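Local coordinates for ankyrin repeat domain-containing protein EMB506, chloroplastic (Arabidopsis thaliana, PDB 6JD6) that takes part in the initial differentiation of the proplastid during embryo development and is required for correct cotyledon and leaf margin development, at residues 194-198 against 229-233; 222-227 against 258-263. All blocks are in the same frame, centred on the assembly; numbering follows the deposited sequence.

Contact 1 (194-198 against 229-233); sequences VKLLF and ILLTN
The ring of Phe-198 reaches across from helix 191-199 and stacks against the side chain of Asn-233, which follows helix 224-232 in sequence. CB of Asn-233 sits over one ring face, 4.0 Å from the centroid and 17° off the normal, a CH-pi contact. The side-chain amide continues over the same face, its plane 24° from that of the ring. Val-194 O, one turn back in the ring's own helix, lies over the opposite face, offset toward the rim. In the ring plane, Phe-198 CZ meets CD2 of Leu-230 edge-on at 3.9 Å, the two side chains crossing at about a right angle. Ile-229 divides its branches: CG2 lies 4.1 Å from Phe-198 CE2 and 4.2 Å from Val-194 CG1, while CD1 rests on the aliphatic chain of Lys-195, 3.5 Å from its CE. Ile-229 is extended at chi2 (175°), and it crosses the extended lysine chain at about a right angle. Val-194 and Leu-230 form the buried flank, backed by Ala-185 of helix 181-187 and Ala-218 of helix 214-220 respectively; Lys-195 borders solvent. This is the side-by-side packing of second helices from successive repeats, ANK 3 and ANK 4, characteristic of an ankyrin-repeat stack.

Contact 2 (222-227 against 258-263); sequences RNRDIT and FKSYDL. With SO4 (sulfate ion), chain C; SO4 (sulfate ion), chain H.
Arg-222 lays its guanidinium against Leu-263, whose CD1 lies over the centre of one face, 3.4 Å from CZ. At the guanidinium edge, NE donates to Phe-258 O at 2.9 Å, with an N-H...O angle of 159° and in the carbonyl plane. NH2 adds a weak bond to the same oxygen and lies 2.8 Å from Ser-260 OG, which hydrogen-bonds to Gly-255 O. Bends at chi2 and chi3 fold the chain into this buried place, where NH1 donates to Leu-250 O and Val-219 O, and NH2 to Ala-251 O. The other branch of Leu-263, CD2, packs on Thr-227 OG1 and Arg-224 CG. The other protein chain also packs on Arg-222.

The more exposed side is ionic and partly loose. Arg-224 NH1 makes a salt bridge to OD2 of Asp-262 at 3.0 Å, but the bond is bent (133°) and meets the anti side well out of the carboxylate plane. NE and backbone N of Arg-224 both donate to O4 of a sulfate, probably from the crystallisation liquor, and NH2 to its O1. Lys-259 NZ bonds Arg-222 O at 2.9 Å, from above the carbonyl plane, and the same sulfate weakly. A second sulfate is held weakly by backbone N-H groups at the start of helix 260-269. The buried guanidinium of Arg-222 is thus spent on backbone carbonyls, whereas Arg-224 and Lys-259 make a site able to hold an anion.

How the contacts relate
Along the chain the segments alternate: 194-198, 222-227, 229-233, then 258-263, so the two contacts interlock in sequence. Helix 224-232 of ANK 4 serves both, its C-terminal end facing helix 191-199 of ANK 3 in contact 1 and its N-terminal end facing helix 260-269 of ANK 5 in contact 2. Their centres lie about 16 Å apart, and about 16 and 23 Å respectively from the centre of the chain. One helix therefore ties its repeat to both neighbours, at different ends and by different means, apolar and aromatic packing in contact 1, largely polar in contact 2, joining three consecutive ankyrin repeats into one continuous stack.

Contact 1 (194-198 against 229-233)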
ATOM      1  N   VAL A 194      -4.311 -11.821   8.817  1.00 35.76           N
ATOM      2  CA  VAL A 194      -3.389 -12.610   9.631  1.00 34.36           C
ATOM      3  C   VAL A 194      -3.951 -14.008   9.902  1.00 36.69           C
ATOM      4  O   VAL A 194      -3.260 -15.010   9.706  1.00 36.62           O
ATOM      5  CB  VAL A 194      -3.067 -11.905  10.968  1.00 33.83           C
ATOM      6  CG1 VAL A 194      -2.311 -12.839  11.907  1.00 33.24           C
ATOM      7  CG2 VAL A 194      -2.270 -10.626  10.722  1.00 29.48           C
ATOM      8  N   LYS A 195      -5.207 -14.071  10.339  1.00 37.75           N
ATOM      9  CA  LYS A 195      -5.877 -15.347  10.580  1.00 41.57           C
ATOM     10  C   LYS A 195      -5.963 -16.188   9.310  1.00 42.18           C
ATOM     11  O   LYS A 195      -5.811 -17.407   9.351  1.00 44.99           O
ATOM     12  CB  LYS A 195      -7.291 -15.123  11.127  1.00 43.75           C
ATOM     13  CG  LYS A 195      -7.352 -14.537  12.527  1.00 44.76           C
ATOM     14  CD  LYS A 195      -8.801 -14.323  12.950  1.00 50.62           C
ATOM     15  CE  LYS A 195      -8.895 -13.793  14.368  1.00 55.23           C
ATOM     16  NZ  LYS A 195     -10.303 -13.570  14.792  1.00 60.39           N
ATOM     17  N   LEU A 196      -6.225 -15.532   8.186  1.00 39.75           N
ATOM     18  CA  LEU A 196      -6.314 -16.228   6.910  1.00 40.12           C
ATOM     19  C   LEU A 196      -4.963 -16.812   6.490  1.00 40.71           C
ATOM     20  O   LEU A 196      -4.902 -17.920   5.957  1.00 42.88           O
ATOM     21  CB  LEU A 196      -6.855 -15.294   5.826  1.00 36.73           C
ATOM     22  CG  LEU A 196      -7.088 -15.915   4.449  1.00 37.77           C
ATOM     23  CD1 LEU A 196      -7.966 -17.156   4.555  1.00 39.96           C
ATOM     24  CD2 LEU A 196      -7.719 -14.896   3.519  1.00 37.60           C
ATOM     25  N   LEU A 197      -3.886 -16.062   6.725  1.00 37.04           N
ATOM     26  CA  LEU A 197      -2.544 -16.529   6.379  1.00 37.70           C
ATOM     27  C   LEU A 197      -2.134 -17.755   7.199  1.00 40.96           C
ATOM     28  O   LEU A 197      -1.399 -18.615   6.709  1.00 43.97           O
ATOM     29  CB  LEU A 197      -1.509 -15.405   6.525  1.00 33.11           C
ATOM     30  CG  LEU A 197      -1.564 -14.287   5.473  1.00 33.75           C
ATOM     31  CD1 LEU A 197      -0.627 -13.137   5.834  1.00 28.66           C
ATOM     32  CD2 LEU A 197      -1.239 -14.816   4.079  1.00 34.36           C
ATOM     33  N   PHE A 198      -2.611 -17.837   8.440  1.00 39.02           N
ATOM     34  CA  PHE A 198      -2.370 -19.015   9.270  1.00 41.10           C
ATOM     35  C   PHE A 198      -2.920 -20.260   8.590  1.00 44.34           C
ATOM     36  O   PHE A 198      -2.338 -21.338   8.681  1.00 45.26           O
ATOM     37  CB  PHE A 198      -3.026 -18.869  10.645  1.00 43.05           C
ATOM     38  CG  PHE A 198      -2.382 -17.839  11.524  1.00 44.08           C
ATOM     39  CD1 PHE A 198      -1.101 -17.382  11.260  1.00 42.01           C
ATOM     40  CD2 PHE A 198      -3.058 -17.332  12.624  1.00 45.06           C
ATOM     41  CE1 PHE A 198      -0.508 -16.438  12.076  1.00 43.48           C
ATOM     42  CE2 PHE A 198      -2.469 -16.386  13.443  1.00 44.37           C
ATOM     43  CZ  PHE A 198      -1.193 -15.939  13.169  1.00 42.64           C
ATOM     44  N   ILE A 229      -2.458 -13.321  19.108  1.00 38.31           N
ATOM     45  CA  ILE A 229      -2.779 -14.377  18.158  1.00 39.57           C
ATOM     46  C   ILE A 229      -1.527 -14.962  17.492  1.00 39.04           C
ATOM     47  O   ILE A 229      -1.500 -16.143  17.149  1.00 41.46           O
ATOM     48  CB  ILE A 229      -3.848 -13.940  17.127  1.00 38.72           C
ATOM     49  CG1 ILE A 229      -4.667 -15.151  16.683  1.00 46.29           C
ATOM     50  CG2 ILE A 229      -3.224 -13.223  15.947  1.00 35.52           C
ATOM     51  CD1 ILE A 229      -5.807 -14.799  15.772  1.00 49.54           C
ATOM     52  N   LEU A 230      -0.487 -14.146  17.332  1.00 36.64           N
ATOM     53  CA  LEU A 230       0.792 -14.650  16.843  1.00 33.18           C
ATOM     54  C   LEU A 230       1.396 -15.640  17.841  1.00 36.00           C
ATOM     55  O   LEU A 230       1.865 -16.710  17.457  1.00 38.30           O
ATOM     56  CB  LEU A 230       1.764 -13.496  16.572  1.00 31.86           C
ATOM     57  CG  LEU A 230       1.505 -12.688  15.296  1.00 33.40           C
ATOM     58  CD1 LEU A 230       2.369 -11.423  15.251  1.00 30.09           C
ATOM     59  CD2 LEU A 230       1.752 -13.555  14.070  1.00 33.45           C
ATOM     60  N   LEU A 231       1.373 -15.279  19.123  1.00 35.92           N
ATOM     61  CA  LEU A 231       1.907 -16.135  20.181  1.00 37.89           C
ATOM     62  C   LEU A 231       1.127 -17.446  20.306  1.00 40.84           C
ATOM     63  O   LEU A 231       1.698 -18.500  20.595  1.00 43.80           O
ATOM     64  CB  LEU A 231       1.898 -15.392  21.522  1.00 37.60           C
ATOM     65  CG  LEU A 231       2.880 -14.225  21.665  1.00 39.76           C
ATOM     66  CD1 LEU A 231       2.535 -13.376  22.883  1.00 40.29           C
ATOM     67  CD2 LEU A 231       4.315 -14.743  21.765  1.00 39.23           C
ATOM     68  N   THR A 232      -0.181 -17.371  20.093  1.00 39.72           N
ATOM     69  CA  THR A 232      -1.046 -18.549  20.134  1.00 42.68           C
ATOM     70  C   THR A 232      -0.756 -19.465  18.945  1.00 43.20           C
ATOM     71  O   THR A 232      -1.006 -20.667  18.994  1.00 45.40           O
ATOM     72  CB  THR A 232      -2.539 -18.128  20.119  1.00 63.41           C
ATOM     73  OG1 THR A 232      -2.838 -17.385  21.304  1.00 63.96           O
ATOM     74  CG2 THR A 232      -3.459 -19.336  20.056  1.00 66.84           C
ATOM     75  N   ASN A 233      -0.223 -18.892  17.873  1.00 41.52           N
ATOM     76  CA  ASN A 233       0.064 -19.665  16.670  1.00 41.83           C
ATOM     77  C   ASN A 233       1.556 -19.903  16.432  1.00 42.64           C
ATOM     78  O   ASN A 233       1.995 -20.063  15.293  1.00 44.64           O
ATOM     79  CB  ASN A 233      -0.587 -19.020  15.446  1.00 42.13           C
ATOM     80  CG  ASN A 233      -2.082 -19.277  15.389  1.00 47.10           C
ATOM     81  OD1 ASN A 233      -2.874 -18.553  15.996  1.00 48.27           O
ATOM     82  ND2 ASN A 233      -2.473 -20.329  14.674  1.00 47.08           N
TER

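Contact 2 (222-227 against 258-263)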
ATOM      1  N   ARG A 222       1.776  -1.866  18.794  1.00 33.96           N
ATOM      2  CA  ARG A 222       1.081  -1.838  20.093  1.00 31.94           C
ATOM      3  C   ARG A 222      -0.223  -2.630  20.097  1.00 34.19           C
ATOM      4  O   ARG A 222      -1.035  -2.492  21.016  1.00 34.64           O
ATOM      5  CB  ARG A 222       0.824  -0.403  20.594  1.00 30.09           C
ATOM      6  CG  ARG A 222       1.972   0.584  20.369  1.00 30.18           C
ATOM      7  CD  ARG A 222       3.302  -0.009  20.801  1.00 28.30           C
ATOM      8  NE  ARG A 222       3.482  -0.028  22.250  1.00 31.24           N
ATOM      9  CZ  ARG A 222       4.477  -0.664  22.857  1.00 30.75           C
ATOM     10  NH1 ARG A 222       5.349  -1.359  22.137  1.00 28.07           N
ATOM     11  NH2 ARG A 222       4.595  -0.620  24.177  1.00 29.18           N
ATOM     12  N   ASN A 223      -0.424  -3.466  19.084  1.00 31.42           N
ATOM     13  CA  ASN A 223      -1.675  -4.211  18.977  1.00 32.70           C
ATOM     14  C   ASN A 223      -1.700  -5.492  19.808  1.00 35.35           C
ATOM     15  O   ASN A 223      -1.024  -6.473  19.483  1.00 33.81           O
ATOM     16  CB  ASN A 223      -2.000  -4.530  17.519  1.00 34.71           C
ATOM     17  CG  ASN A 223      -3.444  -4.949  17.336  1.00 40.70           C
ATOM     18  OD1 ASN A 223      -3.798  -6.111  17.541  1.00 39.62           O
ATOM     19  ND2 ASN A 223      -4.294  -3.993  16.972  1.00 45.14           N
ATOM     20  N   ARG A 224      -2.497  -5.478  20.873  1.00 34.60           N
ATOM     21  CA  ARG A 224      -2.600  -6.612  21.781  1.00 35.91           C
ATOM     22  C   ARG A 224      -3.220  -7.853  21.134  1.00 35.61           C
ATOM     23  O   ARG A 224      -2.728  -8.964  21.326  1.00 35.63           O
ATOM     24  CB  ARG A 224      -3.388  -6.211  23.034  1.00 39.57           C
ATOM     25  CG  ARG A 224      -2.661  -5.193  23.910  1.00 45.17           C
ATOM     26  CD  ARG A 224      -3.589  -4.572  24.950  1.00 50.42           C
ATOM     27  NE  ARG A 224      -4.625  -3.746  24.333  1.00 54.06           N
ATOM     28  CZ  ARG A 224      -5.520  -3.037  25.015  1.00 58.12           C
ATOM     29  NH1 ARG A 224      -5.507  -3.052  26.341  1.00 61.23           N
ATOM     30  NH2 ARG A 224      -6.427  -2.313  24.372  1.00 57.79           N
ATOM     31  N   ASP A 225      -4.300  -7.670  20.379  1.00 35.67           N
ATOM     32  CA  ASP A 225      -4.975  -8.798  19.732  1.00 39.72           C
ATOM     33  C   ASP A 225      -4.068  -9.561  18.769  1.00 38.74           C
ATOM     34  O   ASP A 225      -4.033 -10.790  18.781  1.00 40.51           O
ATOM     35  CB  ASP A 225      -6.232  -8.340  18.987  1.00 39.44           C
ATOM     36  CG  ASP A 225      -7.383  -8.036  19.919  1.00 47.62           C
ATOM     37  OD1 ASP A 225      -7.314  -8.433  21.102  1.00 50.08           O
ATOM     38  OD2 ASP A 225      -8.363  -7.408  19.464  1.00 52.98           O
ATOM     39  N   ILE A 226      -3.343  -8.828  17.932  1.00 33.92           N
ATOM     40  CA  ILE A 226      -2.471  -9.458  16.945  1.00 35.22           C
ATOM     41  C   ILE A 226      -1.216 -10.057  17.587  1.00 35.84           C
ATOM     42  O   ILE A 226      -0.773 -11.141  17.202  1.00 37.96           O
ATOM     43  CB  ILE A 226      -2.127  -8.489  15.798  1.00 33.59           C
ATOM     44  CG1 ILE A 226      -3.382  -8.237  14.952  1.00 32.95           C
ATOM     45  CG2 ILE A 226      -1.010  -9.049  14.927  1.00 30.81           C
ATOM     46  CD1 ILE A 226      -3.193  -7.211  13.858  1.00 30.67           C
ATOM     47  N   THR A 227      -0.663  -9.365  18.579  1.00 35.35           N
ATOM     48  CA  THR A 227       0.444  -9.915  19.362  1.00 34.08           C
ATOM     49  C   THR A 227       0.035 -11.252  19.981  1.00 37.34           C
ATOM     50  O   THR A 227       0.765 -12.243  19.888  1.00 38.26           O
ATOM     51  CB  THR A 227       0.900  -8.944  20.476  1.00 33.08           C
ATOM     52  OG1 THR A 227       1.442  -7.752  19.888  1.00 32.02           O
ATOM     53  CG2 THR A 227       1.968  -9.592  21.363  1.00 34.11           C
ATOM     54  N   PHE A 258       1.486   3.729  26.312  1.00 42.06           N
ATOM     55  CA  PHE A 258       1.511   3.109  24.992  1.00 37.87           C
ATOM     56  C   PHE A 258       1.137   1.632  25.080  1.00 35.13           C
ATOM     57  O   PHE A 258       1.609   0.819  24.282  1.00 35.66           O
ATOM     58  CB  PHE A 258       2.892   3.257  24.342  1.00 37.84           C
ATOM     59  CG  PHE A 258       3.146   4.617  23.751  1.00 39.76           C
ATOM     60  CD1 PHE A 258       2.841   4.879  22.427  1.00 39.34           C
ATOM     61  CD2 PHE A 258       3.692   5.631  24.519  1.00 41.35           C
ATOM     62  CE1 PHE A 258       3.073   6.129  21.880  1.00 40.40           C
ATOM     63  CE2 PHE A 258       3.930   6.881  23.976  1.00 41.81           C
ATOM     64  CZ  PHE A 258       3.619   7.129  22.659  1.00 40.68           C
ATOM     65  N   LYS A 259       0.302   1.295  26.059  1.00 35.63           N
ATOM     66  CA  LYS A 259      -0.145  -0.078  26.285  1.00 38.58           C
ATOM     67  C   LYS A 259       1.029  -1.018  26.554  1.00 39.23           C
ATOM     68  O   LYS A 259       0.951  -2.218  26.295  1.00 40.16           O
ATOM     69  CB  LYS A 259      -0.990  -0.570  25.102  1.00 38.75           C
ATOM     70  CG  LYS A 259      -2.304   0.193  24.947  1.00 41.97           C
ATOM     71  CD  LYS A 259      -2.632   0.473  23.494  1.00 46.30           C
ATOM     72  CE  LYS A 259      -3.060  -0.784  22.769  1.00 47.88           C
ATOM     73  NZ  LYS A 259      -3.140  -0.552  21.301  1.00 45.41           N
ATOM     74  N   SER A 260       2.109  -0.461  27.091  1.00 39.54           N
ATOM     75  CA  SER A 260       3.352  -1.201  27.263  1.00 39.74           C
ATOM     76  C   SER A 260       3.226  -2.345  28.257  1.00 42.01           C
ATOM     77  O   SER A 260       3.716  -3.445  28.005  1.00 42.89           O
ATOM     78  CB  SER A 260       4.479  -0.263  27.687  1.00 38.52           C
ATOM     79  OG  SER A 260       4.739   0.687  26.671  1.00 38.09           O
ATOM     80  N   TYR A 261       2.576  -2.090  29.387  1.00 43.08           N
ATOM     81  CA  TYR A 261       2.435  -3.120  30.405  1.00 44.27           C
ATOM     82  C   TYR A 261       1.603  -4.305  29.916  1.00 43.23           C
ATOM     83  O   TYR A 261       1.935  -5.453  30.193  1.00 45.48           O
ATOM     84  CB  TYR A 261       1.840  -2.561  31.699  1.00 50.09           C
ATOM     85  CG  TYR A 261       1.775  -3.609  32.785  1.00 57.01           C
ATOM     86  CD1 TYR A 261       2.923  -4.000  33.459  1.00 59.05           C
ATOM     87  CD2 TYR A 261       0.577  -4.230  33.115  1.00 60.71           C
ATOM     88  CE1 TYR A 261       2.879  -4.967  34.441  1.00 62.74           C
ATOM     89  CE2 TYR A 261       0.523  -5.199  34.101  1.00 62.80           C
ATOM     90  CZ  TYR A 261       1.680  -5.563  34.759  1.00 65.81           C
ATOM     91  OH  TYR A 261       1.649  -6.527  35.739  1.00 71.50           O
ATOM     92  N   ASP A 262       0.524  -4.023  29.193  1.00 40.73           N
ATOM     93  CA  ASP A 262      -0.322  -5.082  28.654  1.00 43.70           C
ATOM     94  C   ASP A 262       0.454  -5.971  27.695  1.00 42.46           C
ATOM     95  O   ASP A 262       0.331  -7.195  27.734  1.00 45.84           O
ATOM     96  CB  ASP A 262      -1.545  -4.500  27.942  1.00 45.23           C
ATOM     97  CG  ASP A 262      -2.566  -3.940  28.907  1.00 50.82           C
ATOM     98  OD1 ASP A 262      -2.505  -4.287  30.106  1.00 53.58           O
ATOM     99  OD2 ASP A 262      -3.432  -3.156  28.467  1.00 52.66           O
ATOM    100  N   LEU A 263       1.251  -5.348  26.834  1.00 36.44           N
ATOM    101  CA  LEU A 263       2.069  -6.085  25.880  1.00 35.68           C
ATOM    102  C   LEU A 263       3.124  -6.943  26.586  1.00 36.87           C
ATOM    103  O   LEU A 263       3.332  -8.104  26.224  1.00 37.79           O
ATOM    104  CB  LEU A 263       2.715  -5.125  24.877  1.00 33.32           C
ATOM    105  CG  LEU A 263       1.717  -4.483  23.905  1.00 34.63           C
ATOM    106  CD1 LEU A 263       2.342  -3.310  23.177  1.00 33.90           C
ATOM    107  CD2 LEU A 263       1.188  -5.510  22.906  1.00 30.47           C
TER
HETATM  108  S   SO4 C 301      -5.611  -3.668  20.781  0.81 46.09           S
HETATM  109  O1  SO4 C 301      -6.685  -3.193  21.649  0.81 49.65           O
HETATM  110  O2  SO4 C 301      -5.814  -5.082  20.475  0.81 40.93           O
HETATM  111  O3  SO4 C 301      -5.616  -2.913  19.532  0.81 50.60           O
HETATM  112  O4  SO4 C 301      -4.332  -3.458  21.453  0.81 42.46           O
HETATM  113  S   SO4 H 306       0.341   1.070  30.140  1.00117.97           S
HETATM  114  O1  SO4 H 306       0.136   1.470  31.530  1.00120.90           O
HETATM  115  O2  SO4 H 306      -0.192  -0.275  29.934  1.00116.19           O
HETATM  116  O3  SO4 H 306      -0.353   2.009  29.260  1.00118.75           O
HETATM  117  O4  SO4 H 306       1.771   1.084  29.840  1.00115.82           O